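Local coordinates for protein lipase (Rhizopus chinensis, PDB 6A0W) that probably hydrolyses ester bonds of lipid substrates as a class 3 lipase of the alpha/beta-hydrolase fold, its N-terminal segment regulating substrate binding affinity, at residues K148-F151 with P152-D156. Residues are numbered along the deposited sequence; the frame is centred on the assembly and turned at random.
Sequences KDYF and PVVQD
The carbonyl oxygen of Tyr150 accepts a hydrogen bond from Val154 N, N to O 3.1 Å. A methyl of the same valine, CG2, rests 3.6 Å from that Tyr150 O. One residue further along, Gln155 N reaches Phe151 O at 3.2 Å along an almost straight N-H line of 175°. Pro152 lies within the turn that both bonds close. Lacking an amide hydrogen, it can give nothing to the turn before; its CD takes the place of that hydrogen, the neighbouring ring carbon CG lies 3.5 Å from Lys148 O, and the helix is kinked here. Asp149 O is likewise passed over by Val153 N, and has Val153 CG2 beside it at 3.6 Å.

On the buried side, Tyr150 and Val154 run alongside each other, the methyl CG2 meeting the ring edge in its plane at CD1, 3.7 Å away. The tyrosine hydroxyl is tied to Tyr143 OH, and Phe107 packs edge-to-face with the ring. Phe151 throws its ring to another flank, CG anti to the backbone N (chi1 -162°), and Gln155 bends at chi2 to bring its amide to the ring's edge, with OE1 3.5 Å from CE2 and the two planes 56° apart. Gln155 NE2 is held by Glu189, while Arg188 makes a cation-pi contact with the Phe151 ring.

Tyr150, Val153 and Val154 settle on Ile94, and Tyr150 and Phe151 on Leu185 of helix 173-188, so that this proline-kinked, amphipathic stretch of helix 137-160 packs against the central sheet as in the layered alpha/beta-hydrolase fold.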
loop_
_atom_site.group_PDB
_atom_site.type_symbol
_atom_site.label_atom_id
_atom_site.label_comp_id
_atom_site.label_asym_id
_atom_site.label_seq_id
_atom_site.Cartn_x
_atom_site.Cartn_y
_atom_site.Cartn_z
ATOM N N LYS A 148 -3.236 -17.060 -7.189
ATOM C CA LYS A 148 -3.441 -17.960 -8.328
ATOM C C LYS A 148 -3.768 -17.155 -9.551
ATOM O O LYS A 148 -3.488 -17.578 -10.666
ATOM C CB LYS A 148 -4.643 -18.874 -8.052
ATOM C CG LYS A 148 -4.435 -19.739 -6.823
ATOM C CD LYS A 148 -5.746 -20.267 -6.269
ATOM C CE LYS A 148 -5.503 -21.455 -5.350
ATOM N NZ LYS A 148 -6.781 -21.870 -4.718
ATOM N N ASP A 149 -4.456 -16.033 -9.360
ATOM C CA ASP A 149 -4.888 -15.223 -10.491
ATOM C C ASP A 149 -3.724 -14.415 -11.054
ATOM O O ASP A 149 -3.672 -14.158 -12.252
ATOM C CB ASP A 149 -6.011 -14.262 -10.047
ATOM C CG ASP A 149 -7.183 -14.982 -9.431
ATOM O OD1 ASP A 149 -7.465 -16.078 -9.954
ATOM O OD2 ASP A 149 -7.805 -14.461 -8.463
ATOM N N TYR A 150 -2.913 -13.802 -10.194
ATOM C CA TYR A 150 -1.956 -12.813 -10.735
ATOM C C TYR A 150 -0.528 -13.325 -11.007
ATOM O O TYR A 150 0.134 -12.794 -11.884
ATOM C CB TYR A 150 -1.910 -11.533 -9.863
ATOM C CG TYR A 150 -0.857 -11.567 -8.822
ATOM C CD1 TYR A 150 0.424 -11.147 -9.103
ATOM C CD2 TYR A 150 -1.105 -12.096 -7.585
ATOM C CE1 TYR A 150 1.427 -11.274 -8.174
ATOM C CE2 TYR A 150 -0.099 -12.199 -6.644
ATOM C CZ TYR A 150 1.168 -11.801 -6.947
ATOM O OH TYR A 150 2.198 -11.959 -6.013
ATOM N N PHE A 151 -0.027 -14.227 -10.164
ATOM C CA PHE A 151 1.362 -14.653 -10.212
ATOM C C PHE A 151 1.791 -15.176 -11.583
ATOM O O PHE A 151 2.792 -14.692 -12.128
ATOM C CB PHE A 151 1.627 -15.694 -9.124
ATOM C CG PHE A 151 3.093 -15.880 -8.815
ATOM C CD1 PHE A 151 3.719 -15.080 -7.888
ATOM C CD2 PHE A 151 3.847 -16.820 -9.493
ATOM C CE1 PHE A 151 5.070 -15.152 -7.685
ATOM C CE2 PHE A 151 5.211 -16.911 -9.293
ATOM C CZ PHE A 151 5.818 -16.082 -8.378
ATOM N N PRO A 152 0.984 -16.067 -12.214
ATOM C CA PRO A 152 1.411 -16.597 -13.540
ATOM C C PRO A 152 1.494 -15.510 -14.571
ATOM O O PRO A 152 2.322 -15.566 -15.466
ATOM C CB PRO A 152 0.298 -17.576 -13.943
ATOM C CG PRO A 152 -0.618 -17.670 -12.747
ATOM C CD PRO A 152 -0.074 -16.893 -11.602
ATOM N N VAL A 153 0.588 -14.543 -14.468
ATOM C CA VAL A 153 0.538 -13.441 -15.411
ATOM C C VAL A 153 1.755 -12.527 -15.269
ATOM O O VAL A 153 2.314 -12.114 -16.278
ATOM C CB VAL A 153 -0.746 -12.611 -15.215
ATOM C CG1 VAL A 153 -0.824 -11.514 -16.264
ATOM C CG2 VAL A 153 -1.965 -13.529 -15.315
ATOM N N VAL A 154 2.242 -12.294 -14.047
ATOM C CA VAL A 154 3.470 -11.449 -13.918
ATOM C C VAL A 154 4.701 -12.177 -14.534
ATOM O O VAL A 154 5.499 -11.598 -15.318
ATOM C CB VAL A 154 3.760 -11.122 -12.439
ATOM C CG1 VAL A 154 5.111 -10.449 -12.299
ATOM C CG2 VAL A 154 2.670 -10.230 -11.881
ATOM N N GLN A 155 4.769 -13.488 -14.269
ATOM C CA GLN A 155 5.793 -14.366 -14.890
ATOM C C GLN A 155 5.773 -14.301 -16.393
ATOM O O GLN A 155 6.805 -14.103 -17.047
ATOM C CB GLN A 155 5.638 -15.811 -14.439
ATOM C CG GLN A 155 5.907 -16.027 -12.968
ATOM C CD GLN A 155 6.494 -17.400 -12.678
ATOM O OE1 GLN A 155 5.759 -18.371 -12.446
ATOM N NE2 GLN A 155 7.826 -17.459 -12.587
ATOM N N ASP A 156 4.565 -14.285 -16.937
ATOM C CA ASP A 156 4.392 -14.290 -18.385
ATOM C C ASP A 156 4.796 -12.976 -19.058
ATOM O O ASP A 156 5.385 -12.942 -20.144
ATOM C CB ASP A 156 2.924 -14.662 -18.691
ATOM C CG ASP A 156 2.766 -15.226 -20.070
ATOM O OD1 ASP A 156 3.247 -16.370 -20.313
ATOM O OD2 ASP A 156 2.269 -14.476 -20.928
#